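Long-range contacts in uncharacterized protein (Bordetella bronchiseptica, PDB 4XG0), which probably phosphorylates acid sugars as a kinase in their catabolic pathways: residues G25-I30 with G103-Y108; G49-L54 with Q70-A75; A269-A274 with M319-E324; R283-T288 with R296-W301; V149-L154 with V211-D216. One frame throughout, in Å; residues are numbered along the deposited sequence. Where two conformers were deposited one is given.

Interaction 1: residues G25-I30 with G103-Y108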
# COMPACT_ATOMS: atom_id res chain seq x y z
N GLY A 25 -0.82 -16.02 10.76
CA GLY A 25 -1.40 -15.50 11.98
C GLY A 25 -1.53 -13.99 11.91
O GLY A 25 -1.06 -13.36 10.95
N PRO A 26 -2.19 -13.39 12.90
CA PRO A 26 -2.51 -11.95 12.83
C PRO A 26 -1.26 -11.08 12.74
O PRO A 26 -0.34 -11.20 13.56
CB PRO A 26 -3.25 -11.72 14.14
CG PRO A 26 -3.93 -12.96 14.35
CD PRO A 26 -2.93 -14.01 14.00
N TYR A 27 -1.23 -10.23 11.74
CA TYR A 27 -0.11 -9.34 11.51
C TYR A 27 -0.45 -7.88 11.82
O TYR A 27 0.37 -7.15 12.38
CB TYR A 27 0.33 -9.49 10.06
CG TYR A 27 1.48 -8.59 9.66
CD1 TYR A 27 2.73 -8.71 10.26
CD2 TYR A 27 1.32 -7.65 8.67
CE1 TYR A 27 3.78 -7.93 9.88
CE2 TYR A 27 2.38 -6.82 8.29
CZ TYR A 27 3.61 -6.98 8.91
OH TYR A 27 4.65 -6.18 8.52
N ILE A 28 -1.67 -7.46 11.46
CA ILE A 28 -2.10 -6.07 11.65
C ILE A 28 -3.31 -6.05 12.52
O ILE A 28 -4.22 -6.85 12.35
CB ILE A 28 -2.48 -5.45 10.31
CG1 ILE A 28 -1.25 -5.27 9.43
CG2 ILE A 28 -3.20 -4.12 10.53
CD1 ILE A 28 -1.56 -5.29 7.95
N GLY A 29 -3.32 -5.17 13.50
CA GLY A 29 -4.50 -4.93 14.31
C GLY A 29 -5.04 -3.53 14.02
O GLY A 29 -4.28 -2.57 13.95
N ILE A 30 -6.36 -3.43 13.86
CA ILE A 30 -7.06 -2.16 13.68
C ILE A 30 -7.99 -1.92 14.89
O ILE A 30 -8.92 -2.68 15.13
CB ILE A 30 -7.93 -2.16 12.41
CG1 ILE A 30 -7.09 -2.33 11.16
CG2 ILE A 30 -8.71 -0.84 12.34
CD1 ILE A 30 -7.97 -2.73 9.98
N GLY A 103 0.35 -11.54 18.85
CA GLY A 103 1.35 -11.59 17.81
C GLY A 103 1.29 -10.50 16.75
O GLY A 103 2.11 -10.49 15.85
N VAL A 104 0.31 -9.60 16.84
CA VAL A 104 0.19 -8.49 15.91
C VAL A 104 1.45 -7.65 15.93
O VAL A 104 2.03 -7.39 16.99
CB VAL A 104 -1.03 -7.61 16.25
CG1 VAL A 104 -1.00 -6.36 15.45
CG2 VAL A 104 -2.31 -8.38 15.98
N GLN A 105 1.92 -7.27 14.74
CA GLN A 105 3.17 -6.52 14.60
C GLN A 105 3.00 -5.13 13.98
O GLN A 105 3.96 -4.35 13.95
CB GLN A 105 4.14 -7.28 13.72
CG GLN A 105 4.50 -8.64 14.25
CD GLN A 105 5.35 -9.39 13.26
OE1 GLN A 105 6.46 -8.95 12.92
NE2 GLN A 105 4.84 -10.50 12.76
N ARG A 106 1.81 -4.83 13.47
CA ARG A 106 1.48 -3.47 13.07
C ARG A 106 0.15 -3.07 13.70
O ARG A 106 -0.79 -3.86 13.70
CB ARG A 106 1.42 -3.36 11.53
CG ARG A 106 2.78 -3.64 10.88
CD ARG A 106 3.82 -2.56 11.17
NE ARG A 106 5.04 -2.71 10.38
CZ ARG A 106 6.03 -3.55 10.64
NH1 ARG A 106 5.99 -4.36 11.71
NH2 ARG A 106 7.09 -3.59 9.85
N LEU A 107 0.08 -1.86 14.22
CA LEU A 107 -1.14 -1.34 14.83
C LEU A 107 -1.64 -0.07 14.14
O LEU A 107 -0.86 0.88 13.97
CB LEU A 107 -0.89 -0.97 16.28
CG LEU A 107 -2.10 -0.55 17.09
CD1 LEU A 107 -2.98 -1.75 17.28
CD2 LEU A 107 -1.72 0.05 18.46
N TYR A 108 -2.93 -0.02 13.78
CA TYR A 108 -3.55 1.18 13.22
C TYR A 108 -4.70 1.56 14.13
O TYR A 108 -5.60 0.76 14.40
CB TYR A 108 -4.03 0.88 11.80
CG TYR A 108 -5.00 1.83 11.08
CD1 TYR A 108 -5.10 3.18 11.36
CD2 TYR A 108 -5.81 1.31 10.07
CE1 TYR A 108 -6.00 4.00 10.63
CE2 TYR A 108 -6.68 2.10 9.38
CZ TYR A 108 -6.77 3.44 9.66
OH TYR A 108 -7.67 4.18 8.91
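Y27 O opens the pairing between residues 25-30 and 103-108 by accepting two successive amides. R106 N approaches nearly end-on to the carbonyl, whereas Q105 N, 2.8 Å from Y27 O, is tilted 34° from the carbonyl plane. Beyond this fork the ladder becomes regular: G29 N donates to R106 O and Y108 N to G29 O, each at 2.9 Å, and the axes of 28-30 and 106-108, running parallel within 17°, approach to 4.7 Å.

Polar side chains meet around the Y27 ring, just ahead of the strand. Q105 brings its amide to the ring edge, NE2 lying near the ring plane 3.7 Å from CD1 of Y27, with the two flat groups almost perpendicular. R106 runs alongside the tyrosine; its chain bends at chi2 (-69°), folding the guanidinium back so that Y27 OH sits over the centre of one face, 3.6 Å from CZ of R106. NH1 of R106 also bonds to Q105 O, from above the carbonyl plane.

Apolar contacts flank the start of the ladder and continue on the face of I28, I30, R106 and Y108. V104 CG1 presses on the backbone at G29 N, and its CG2 meets CB of P26 at 3.9 Å. Further along, CG1 of I30 touches CD2 of Y108 at 4.0 Å. The Y108 ring also reaches helices 35-47 and 240-252, and its hydroxyl bonds to S239 O. These are two central strands of the parallel sheet of an alpha/beta domain, the sugar-binding N-terminal domain of the family.

Interaction 2: residues G49-L54 with Q70-A75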
# COMPACT_ATOMS: atom_id res chain seq x y z
N GLY A 49 -6.02 -7.10 -0.47
CA GLY A 49 -5.69 -8.50 -0.44
C GLY A 49 -5.57 -9.20 0.89
O GLY A 49 -5.36 -10.41 0.92
N TRP A 50 -5.66 -8.45 1.97
CA TRP A 50 -5.53 -9.02 3.31
C TRP A 50 -6.77 -9.82 3.74
O TRP A 50 -7.89 -9.33 3.65
CB TRP A 50 -5.30 -7.93 4.32
CG TRP A 50 -4.03 -7.14 4.16
CD1 TRP A 50 -3.89 -5.88 3.58
CD2 TRP A 50 -2.72 -7.52 4.60
NE1 TRP A 50 -2.58 -5.50 3.64
CE2 TRP A 50 -1.84 -6.46 4.27
CE3 TRP A 50 -2.20 -8.63 5.26
CZ2 TRP A 50 -0.46 -6.50 4.58
CZ3 TRP A 50 -0.82 -8.67 5.56
CH2 TRP A 50 0.02 -7.59 5.24
N ALA A 51 -6.56 -11.03 4.24
CA ALA A 51 -7.62 -11.78 4.89
C ALA A 51 -7.94 -11.08 6.21
O ALA A 51 -7.07 -10.98 7.09
CB ALA A 51 -7.20 -13.22 5.14
N THR A 52 -9.17 -10.60 6.33
CA THR A 52 -9.52 -9.62 7.37
C THR A 52 -10.73 -10.10 8.16
O THR A 52 -11.73 -10.53 7.59
CB THR A 52 -9.85 -8.27 6.74
OG1 THR A 52 -8.72 -7.79 6.03
CG2 THR A 52 -10.25 -7.26 7.80
N GLN A 53 -10.62 -10.08 9.49
CA GLN A 53 -11.71 -10.45 10.35
C GLN A 53 -12.20 -9.23 11.11
O GLN A 53 -11.39 -8.39 11.47
CB GLN A 53 -11.25 -11.49 11.36
CG GLN A 53 -10.81 -12.77 10.78
CD GLN A 53 -11.86 -13.86 10.87
OE1 GLN A 53 -12.87 -13.72 11.56
NE2 GLN A 53 -11.61 -14.96 10.17
N LEU A 54 -13.50 -9.15 11.33
CA LEU A 54 -14.12 -7.99 11.97
C LEU A 54 -14.93 -8.44 13.16
O LEU A 54 -15.71 -9.41 13.05
CB LEU A 54 -15.02 -7.25 10.96
CG LEU A 54 -15.91 -6.09 11.47
CD1 LEU A 54 -15.07 -4.86 11.72
CD2 LEU A 54 -17.02 -5.78 10.47
N GLN A 70 -6.20 -18.00 10.79
CA GLN A 70 -6.42 -17.74 9.39
C GLN A 70 -6.10 -16.28 9.10
O GLN A 70 -5.35 -15.98 8.17
CB GLN A 70 -7.88 -18.04 9.01
N ALA A 71 -6.66 -15.38 9.90
CA ALA A 71 -6.68 -13.96 9.54
C ALA A 71 -5.37 -13.22 9.73
O ALA A 71 -4.66 -13.42 10.72
CB ALA A 71 -7.76 -13.25 10.30
N GLU A 72 -5.08 -12.37 8.75
CA GLU A 72 -3.90 -11.52 8.72
C GLU A 72 -4.18 -10.19 9.43
O GLU A 72 -3.31 -9.63 10.13
CB GLU A 72 -3.49 -11.30 7.26
CG GLU A 72 -3.22 -12.64 6.51
CD GLU A 72 -2.94 -12.48 5.01
OE1 GLU A 72 -1.76 -12.62 4.66
OE2 GLU A 72 -3.88 -12.22 4.20
N VAL A 73 -5.41 -9.71 9.29
CA VAL A 73 -5.85 -8.41 9.87
C VAL A 73 -7.05 -8.64 10.76
O VAL A 73 -8.00 -9.32 10.37
CB VAL A 73 -6.26 -7.41 8.76
CG1 VAL A 73 -6.77 -6.07 9.31
CG2 VAL A 73 -5.14 -7.19 7.80
N LEU A 74 -7.01 -8.08 11.98
CA LEU A 74 -8.14 -8.17 12.89
C LEU A 74 -8.59 -6.76 13.25
O LEU A 74 -7.79 -6.00 13.77
CB LEU A 74 -7.78 -8.94 14.17
CG LEU A 74 -8.86 -9.03 15.27
CD1 LEU A 74 -10.27 -9.39 14.78
CD2 LEU A 74 -8.43 -10.03 16.35
N ALA A 75 -9.86 -6.45 12.97
CA ALA A 75 -10.46 -5.15 13.24
C ALA A 75 -11.52 -5.22 14.32
O ALA A 75 -12.39 -6.11 14.34
CB ALA A 75 -11.05 -4.55 11.97
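A51 O receives two amides from the facing segment, E72 N and V73 N, the latter in the carbonyl plane. From there Q53 N to V73 O and A75 N to Q53 O continue a parallel ladder, each bond 2.9 Å long. In the conformer described, the E72 side chain returns the bond: A51 N points almost straight (176°) at E72 OE2, 2.9 Å away, and meets the anti lone pair of the carboxylate.

W50 flanks the start of this ladder. The E72 chain crosses it at about a right angle, placing CB at the indole edge, 3.6 Å from CE3 of W50, while V73 CG2 packs 3.6 Å from the W50 CB. T52 lies beside V73, its OG1 3.7 Å from V73 CB; that hydroxyl bonds back to W50 O from above the carbonyl plane.

In the next shell, W50 NE1 bonds to A247 O; in this conformer E72 OE1 forms a salt bridge with R424 near the chain's C-terminus. Strands 52-54 and 73-77 belong to a beta-alpha-beta unit through helix 59-64, which packs on L74; T52 faces helix 35-47, and V73 and A75 lean on strand 28-32.

Interaction 3: residues A269-A274 with M319-E324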
# COMPACT_ATOMS: atom_id res chain seq x y z
N ALA A 269 1.81 4.57 -27.39
CA ALA A 269 1.39 4.62 -26.01
C ALA A 269 2.33 3.79 -25.16
O ALA A 269 2.78 4.24 -24.11
CB ALA A 269 -0.04 4.10 -25.88
N ALA A 270 2.64 2.57 -25.60
CA ALA A 270 3.53 1.69 -24.86
C ALA A 270 4.94 2.25 -24.78
O ALA A 270 5.61 2.11 -23.76
CB ALA A 270 3.56 0.30 -25.51
N ARG A 271 5.41 2.87 -25.84
CA ARG A 271 6.78 3.38 -25.82
C ARG A 271 6.87 4.54 -24.83
O ARG A 271 7.86 4.65 -24.11
CB ARG A 271 7.25 3.84 -27.20
CG ARG A 271 6.92 2.87 -28.31
CD ARG A 271 7.52 1.54 -28.10
NE ARG A 271 8.98 1.53 -28.14
CZ ARG A 271 9.71 0.41 -28.12
NH1 ARG A 271 9.10 -0.78 -28.07
NH2 ARG A 271 11.03 0.47 -28.15
N GLN A 272 5.84 5.39 -24.81
CA GLN A 272 5.76 6.49 -23.84
C GLN A 272 5.69 5.95 -22.41
O GLN A 272 6.37 6.44 -21.50
CB GLN A 272 4.54 7.38 -24.13
CG GLN A 272 4.67 8.16 -25.42
CD GLN A 272 3.55 9.15 -25.63
OE1 GLN A 272 2.75 9.39 -24.71
NE2 GLN A 272 3.49 9.75 -26.82
N GLN A 273 4.86 4.93 -22.22
CA GLN A 273 4.77 4.25 -20.92
C GLN A 273 6.08 3.64 -20.48
O GLN A 273 6.44 3.68 -19.29
CB GLN A 273 3.68 3.18 -20.99
CG GLN A 273 2.31 3.80 -21.17
CD GLN A 273 1.27 2.84 -21.73
OE1 GLN A 273 1.51 1.65 -21.89
NE2 GLN A 273 0.08 3.37 -21.98
N ALA A 274 6.82 3.04 -21.43
CA ALA A 274 8.13 2.47 -21.09
C ALA A 274 9.10 3.59 -20.71
O ALA A 274 9.82 3.51 -19.71
CB ALA A 274 8.68 1.65 -22.25
N MET A 319 12.90 -3.62 -16.56
CA MET A 319 12.13 -3.57 -17.80
C MET A 319 12.90 -4.13 -18.98
O MET A 319 14.06 -3.78 -19.19
CB MET A 319 11.66 -2.14 -18.11
CG MET A 319 10.78 -2.04 -19.34
SD MET A 319 10.07 -0.37 -19.54
CE MET A 319 11.55 0.53 -19.94
N LEU A 320 12.26 -5.02 -19.73
CA LEU A 320 12.76 -5.46 -21.04
C LEU A 320 11.96 -4.77 -22.13
O LEU A 320 10.74 -4.94 -22.22
CB LEU A 320 12.66 -6.97 -21.20
CG LEU A 320 12.95 -7.78 -19.94
CD1 LEU A 320 12.85 -9.28 -20.26
CD2 LEU A 320 14.32 -7.47 -19.40
N LEU A 321 12.66 -3.99 -22.95
CA LEU A 321 12.04 -3.20 -23.99
C LEU A 321 12.35 -3.74 -25.40
O LEU A 321 13.52 -3.81 -25.80
CB LEU A 321 12.53 -1.76 -23.86
CG LEU A 321 11.90 -0.73 -24.81
CD1 LEU A 321 10.38 -0.78 -24.67
CD2 LEU A 321 12.46 0.67 -24.53
N ALA A 322 11.31 -4.10 -26.15
CA ALA A 322 11.49 -4.66 -27.49
C ALA A 322 11.95 -3.61 -28.47
O ALA A 322 11.46 -2.50 -28.43
CB ALA A 322 10.19 -5.25 -27.98
N PRO A 323 12.88 -3.96 -29.36
CA PRO A 323 13.07 -3.09 -30.52
C PRO A 323 12.03 -3.43 -31.60
O PRO A 323 11.44 -4.52 -31.60
CB PRO A 323 14.48 -3.44 -30.98
CG PRO A 323 14.65 -4.83 -30.60
CD PRO A 323 13.88 -5.05 -29.32
N GLU A 324 11.82 -2.50 -32.52
CA GLU A 324 10.95 -2.73 -33.66
C GLU A 324 11.55 -3.76 -34.62
O GLU A 324 12.77 -3.87 -34.73
CB GLU A 324 10.72 -1.39 -34.38
CG GLU A 324 9.74 -1.45 -35.55
CD GLU A 324 8.88 -0.19 -35.67
OE1 GLU A 324 9.00 0.73 -34.82
OE2 GLU A 324 8.07 -0.13 -36.63
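The guanidinium of R271 is the flat group between helix 268-279 and the end of strand 317-321. L321 CD1 lies over one face, displaced toward the rim and 3.6 Å from NH1 of R271. At the edge, in the guanidinium plane, stands A322 O, gripped end-on by both terminal nitrogens: NH1 at 2.9 Å and NH2 at 3.0 Å from A322 O, the latter nearly in line with the carbonyl bond. Bends at chi2 and chi3 curl the arginine so that it spans the gap from the helix to the loop after the strand. NH1 has a second acceptor in S265 O, which ties the same group to the segment leading into the helix.

Nearer the strand, A274, M319 and L321 make the apolar part. A274 turns its CB toward the strand, 3.8 Å from L321 CD1 and 3.7 Å from M319 SD. The methionine extends until a turn at chi3 (69°) brings CE to 3.5 Å from A274 O.

The axes of 269-274 and 319-321 approach to 10.7 Å and run obliquely antiparallel, at 142°. A helix layered on a strand of a parallel sheet in this way is characteristic of alpha/beta folds, here that of the nucleotide-binding C-terminal domain.

Interaction 4: residues R283-T288 with R296-W301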
# COMPACT_ATOMS: atom_id res chain seq x y z
N ARG A 283 15.48 -0.34 -14.02
CA ARG A 283 16.62 -0.77 -14.79
C ARG A 283 16.15 -1.44 -16.08
O ARG A 283 15.34 -2.38 -16.04
CB ARG A 283 17.49 -1.71 -13.97
CG ARG A 283 18.11 -1.01 -12.76
CD ARG A 283 19.47 -1.59 -12.36
NE ARG A 283 20.25 -0.60 -11.61
CZ ARG A 283 20.26 -0.49 -10.28
NH1 ARG A 283 21.00 0.46 -9.70
NH2 ARG A 283 19.56 -1.31 -9.51
N THR A 284 16.66 -0.96 -17.20
CA THR A 284 16.05 -1.25 -18.49
C THR A 284 17.02 -1.93 -19.46
O THR A 284 18.11 -1.42 -19.72
CB THR A 284 15.51 0.05 -19.09
OG1 THR A 284 14.45 0.56 -18.26
CG2 THR A 284 14.97 -0.16 -20.49
N TRP A 285 16.61 -3.07 -20.00
CA TRP A 285 17.33 -3.69 -21.10
C TRP A 285 16.61 -3.28 -22.36
O TRP A 285 15.44 -3.63 -22.55
CB TRP A 285 17.32 -5.22 -20.96
CG TRP A 285 18.22 -5.95 -21.87
CD1 TRP A 285 19.54 -5.68 -22.10
CD2 TRP A 285 17.90 -7.10 -22.68
NE1 TRP A 285 20.06 -6.60 -23.00
CE2 TRP A 285 19.08 -7.47 -23.36
CE3 TRP A 285 16.74 -7.82 -22.90
CZ2 TRP A 285 19.11 -8.55 -24.24
CZ3 TRP A 285 16.78 -8.90 -23.78
CH2 TRP A 285 17.96 -9.25 -24.42
N ALA A 286 17.29 -2.49 -23.19
CA ALA A 286 16.74 -2.05 -24.47
C ALA A 286 17.66 -2.43 -25.61
O ALA A 286 18.36 -1.58 -26.17
CB ALA A 286 16.54 -0.53 -24.44
N PRO A 287 17.68 -3.72 -25.97
CA PRO A 287 18.60 -4.20 -27.00
C PRO A 287 18.16 -3.88 -28.42
O PRO A 287 16.98 -3.69 -28.68
CB PRO A 287 18.56 -5.73 -26.80
CG PRO A 287 17.20 -6.00 -26.30
CD PRO A 287 16.86 -4.80 -25.40
N THR A 288 19.12 -3.84 -29.33
CA THR A 288 18.84 -3.78 -30.75
C THR A 288 18.41 -5.16 -31.20
O THR A 288 18.50 -6.12 -30.44
CB THR A 288 20.09 -3.41 -31.54
OG1 THR A 288 21.03 -4.48 -31.42
CG2 THR A 288 20.70 -2.15 -31.00
N ARG A 296 24.60 -13.84 -25.49
CA ARG A 296 25.70 -13.23 -24.73
C ARG A 296 25.32 -11.86 -24.18
O ARG A 296 25.70 -11.50 -23.07
CB ARG A 296 26.94 -13.13 -25.60
CG ARG A 296 27.56 -14.51 -25.86
CD ARG A 296 28.63 -14.47 -26.91
NE ARG A 296 28.11 -13.91 -28.15
CZ ARG A 296 28.79 -13.87 -29.30
NH1 ARG A 296 30.01 -14.37 -29.37
NH2 ARG A 296 28.22 -13.34 -30.37
N ASN A 297 24.56 -11.10 -24.96
CA ASN A 297 24.13 -9.77 -24.54
C ASN A 297 23.13 -9.89 -23.37
O ASN A 297 23.19 -9.15 -22.39
CB ASN A 297 23.49 -9.04 -25.73
CG ASN A 297 23.30 -7.55 -25.49
OD1 ASN A 297 22.31 -7.12 -24.88
ND2 ASN A 297 24.22 -6.74 -26.02
N TRP A 298 22.22 -10.86 -23.46
CA TRP A 298 21.27 -11.12 -22.38
C TRP A 298 22.01 -11.51 -21.10
O TRP A 298 21.76 -10.94 -20.04
CB TRP A 298 20.33 -12.27 -22.76
CG TRP A 298 19.50 -12.82 -21.61
CD1 TRP A 298 19.63 -14.06 -21.03
CD2 TRP A 298 18.43 -12.17 -20.91
NE1 TRP A 298 18.71 -14.21 -20.02
CE2 TRP A 298 17.96 -13.06 -19.94
CE3 TRP A 298 17.82 -10.91 -21.03
CZ2 TRP A 298 16.92 -12.75 -19.09
CZ3 TRP A 298 16.80 -10.60 -20.19
CH2 TRP A 298 16.36 -11.52 -19.22
N ALA A 299 22.91 -12.49 -21.23
CA ALA A 299 23.72 -12.94 -20.09
C ALA A 299 24.43 -11.77 -19.38
O ALA A 299 24.45 -11.70 -18.16
CB ALA A 299 24.72 -13.97 -20.55
N ALA A 300 24.99 -10.84 -20.15
CA ALA A 300 25.72 -9.72 -19.56
C ALA A 300 24.79 -8.75 -18.82
O ALA A 300 25.16 -8.13 -17.83
CB ALA A 300 26.50 -8.97 -20.64
N TRP A 301 23.56 -8.61 -19.30
CA TRP A 301 22.67 -7.67 -18.64
C TRP A 301 22.15 -8.28 -17.35
O TRP A 301 22.09 -7.61 -16.32
CB TRP A 301 21.52 -7.25 -19.55
CG TRP A 301 20.56 -6.29 -18.90
CD1 TRP A 301 20.72 -4.94 -18.74
CD2 TRP A 301 19.30 -6.62 -18.31
NE1 TRP A 301 19.63 -4.42 -18.09
CE2 TRP A 301 18.74 -5.43 -17.81
CE3 TRP A 301 18.58 -7.82 -18.16
CZ2 TRP A 301 17.50 -5.39 -17.19
CZ3 TRP A 301 17.36 -7.78 -17.54
CH2 TRP A 301 16.82 -6.57 -17.06
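An aromatic cluster of three tryptophans joins edge strand 283-285 of the C-terminal alpha/beta sheet to helix 295-304, which runs nearly antiparallel to it. W285 from the strand is its centre. With CG anti to the backbone N (chi1 -169°), its indole projects to the helix, where N297 and W301, one turn apart, face the strand, and W298 reaches the indole from beside them.

The two faces of the W285 indole are both occupied. P287, two residues further along the same segment, sets CG over the centre of one face. On the opposite face W298 presents its edge, a T-shaped pair: the six-membered ring centroids are 5.1 Å apart with planes at 65°, and CE3 of W298 comes within 3.6 Å of CZ3 of W285.

W301 is engaged differently. Its five-membered ring makes an offset stack with that of W285, the centroids 4.4 Å apart and the planes at 29°, and W285 CD1 lies 3.4 Å from W301 CG. The CB of W285 also points over the middle of the W301 pyrrole, a CH-pi contact at 3.6 Å from the ring centroid. The R283 carbonyl oxygen lies at the edge of the W301 ring, close to its plane.

Beyond the cluster, W285 and W298 reach helix 334-349 through L342, and W285 and W301 touch L320 of the neighbouring strand. The polar edge of W285 is satisfied as well: NE1 donates to N297 OD1 over 3.0 Å, in the indole plane and nearly in line with the amide C=O bond.

Interaction 5: residues V149-L154 with V211-D216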
# COMPACT_ATOMS: atom_id res chain seq x y z
N VAL A 149 -5.35 18.25 7.26
CA VAL A 149 -4.61 18.72 8.42
C VAL A 149 -3.62 19.77 7.92
O VAL A 149 -2.74 19.49 7.07
CB VAL A 149 -3.88 17.57 9.16
CG1 VAL A 149 -2.98 18.13 10.25
CG2 VAL A 149 -4.91 16.58 9.75
N ARG A 150 -3.81 20.99 8.42
CA ARG A 150 -3.09 22.18 7.96
C ARG A 150 -2.39 22.89 9.12
O ARG A 150 -3.06 23.44 9.99
CB ARG A 150 -4.06 23.17 7.31
CG ARG A 150 -4.82 22.55 6.16
CD ARG A 150 -5.58 23.62 5.37
NE ARG A 150 -6.60 23.00 4.55
CZ ARG A 150 -7.34 23.63 3.64
NH1 ARG A 150 -8.24 22.94 2.94
NH2 ARG A 150 -7.20 24.94 3.43
N GLN A 151 -1.06 22.88 9.10
CA GLN A 151 -0.26 23.36 10.22
C GLN A 151 -0.82 22.77 11.54
O GLN A 151 -0.92 23.47 12.58
CB GLN A 151 -0.20 24.89 10.24
CG GLN A 151 0.42 25.44 8.94
CD GLN A 151 0.88 26.87 9.03
OE1 GLN A 151 0.08 27.78 9.22
NE2 GLN A 151 2.17 27.08 8.89
N GLY A 152 -1.18 21.50 11.46
CA GLY A 152 -1.65 20.72 12.59
C GLY A 152 -3.13 20.86 12.90
O GLY A 152 -3.62 20.19 13.82
N VAL A 153 -3.84 21.71 12.15
CA VAL A 153 -5.25 21.99 12.39
C VAL A 153 -6.14 21.11 11.54
O VAL A 153 -5.93 21.01 10.35
CB VAL A 153 -5.59 23.46 12.07
CG1 VAL A 153 -7.06 23.72 12.29
CG2 VAL A 153 -4.76 24.41 12.93
N LEU A 154 -7.13 20.48 12.14
CA LEU A 154 -8.07 19.66 11.36
C LEU A 154 -9.05 20.62 10.68
O LEU A 154 -9.82 21.32 11.33
CB LEU A 154 -8.79 18.66 12.27
CG LEU A 154 -9.46 17.44 11.60
CD1 LEU A 154 -10.65 17.87 10.73
CD2 LEU A 154 -8.43 16.65 10.76
N VAL A 211 1.96 15.11 15.10
CA VAL A 211 0.92 15.37 14.12
C VAL A 211 1.57 15.71 12.77
O VAL A 211 2.47 16.53 12.71
CB VAL A 211 0.02 16.55 14.59
CG1 VAL A 211 -1.08 16.82 13.60
CG2 VAL A 211 -0.59 16.22 15.94
N VAL A 212 1.11 15.06 11.71
CA VAL A 212 1.61 15.31 10.36
C VAL A 212 0.51 15.85 9.45
O VAL A 212 -0.62 15.39 9.42
CB VAL A 212 2.23 14.01 9.75
CG1 VAL A 212 2.77 14.30 8.34
CG2 VAL A 212 3.31 13.46 10.67
N ASP A 213 0.84 16.92 8.74
CA ASP A 213 -0.08 17.56 7.85
C ASP A 213 -0.38 16.64 6.69
O ASP A 213 0.43 15.78 6.32
CB ASP A 213 0.54 18.86 7.31
CG ASP A 213 0.25 20.06 8.14
OD1 ASP A 213 -0.11 19.93 9.33
OD2 ASP A 213 0.40 21.18 7.58
N ALA A 214 -1.54 16.87 6.11
CA ALA A 214 -1.86 16.27 4.81
C ALA A 214 -2.99 17.06 4.18
O ALA A 214 -4.05 17.22 4.79
CB ALA A 214 -2.30 14.83 5.00
N LEU A 215 -2.77 17.52 2.96
CA LEU A 215 -3.82 18.20 2.20
C LEU A 215 -4.56 17.27 1.21
O LEU A 215 -5.73 17.51 0.83
CB LEU A 215 -3.19 19.33 1.42
CG LEU A 215 -4.09 20.46 0.97
CD1 LEU A 215 -4.77 21.13 2.18
CD2 LEU A 215 -3.22 21.47 0.23
N ASP A 216 -3.87 16.22 0.77
CA ASP A 216 -4.41 15.35 -0.27
C ASP A 216 -3.94 13.91 -0.11
O ASP A 216 -3.14 13.60 0.79
CB ASP A 216 -4.10 15.89 -1.68
CG ASP A 216 -2.62 16.02 -1.96
OD1 ASP A 216 -1.78 15.47 -1.22
OD2 ASP A 216 -2.30 16.68 -2.97
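D213 holds the turn at residues 150-153 with both carboxylate oxygens. OD2 accepts from Q151 N at 2.7 Å on its syn side, a little out of the carboxylate plane, and OD1 takes G152 N on its syn lone pair at 2.9 Å. Both bonds are bent, near 147°. The chi1 of D213 is -91°, well off a staggered value, and turns the carboxylate toward the Q151 and G152 amides; its CG also lies 3.2 Å from V149 O.

Next to this grip, V149 and A214 form a single antiparallel bridge, hydrogen-bonded both ways: V149 N to A214 O and A214 N to V149 O, each 3.0 Å.

V149 holds CG1 anti to its amide nitrogen, chi1 173°, which sends that methyl toward V211 CG1, 4.1 Å away, and past the carboxylate of D213. V212 O, buried nearby, has no hydrogen-bond partner in the model. R150 stretches out from CG to NE, and L215 CD1 lies over one face of its guanidinium, 3.5 Å from R150 NE, which bonds to T148 OG1.

The R150-V153 segment is a type I' beta turn, with Q151 and G152 in positive phi, closing the hairpin of strands 147-150 and 153-156. Beyond A214, D216 N-caps helix 217-230. The arrangement is a beta-hairpin whose type I' turn is held by D213, in the segment running from strand 209-212 to helix 217-230 of the sugar-binding N-terminal domain.

Interactions 1, 2 and 5 belong to the sugar-binding N-terminal domain and reach one eight-stranded parallel sheet; interactions 3 and 4 belong to the nucleotide-binding C-terminal domain and share a mixed sheet. Interactions 1 and 2 adjoin, centres 9 Å apart, because strands 28-32 and 73-77 are neighbours, and 2 falls within the chain span of 1. Interaction 5 follows them, its centre 26 Å from that of interaction 1. Interaction 4 falls within the span of interaction 3, their centres 14 Å apart, with strands 283-285 and 317-321 side by side. Centres 38 to 46 Å apart across the two groups fit a two-domain protein, consistent with separate sugar- and nucleotide-binding modules.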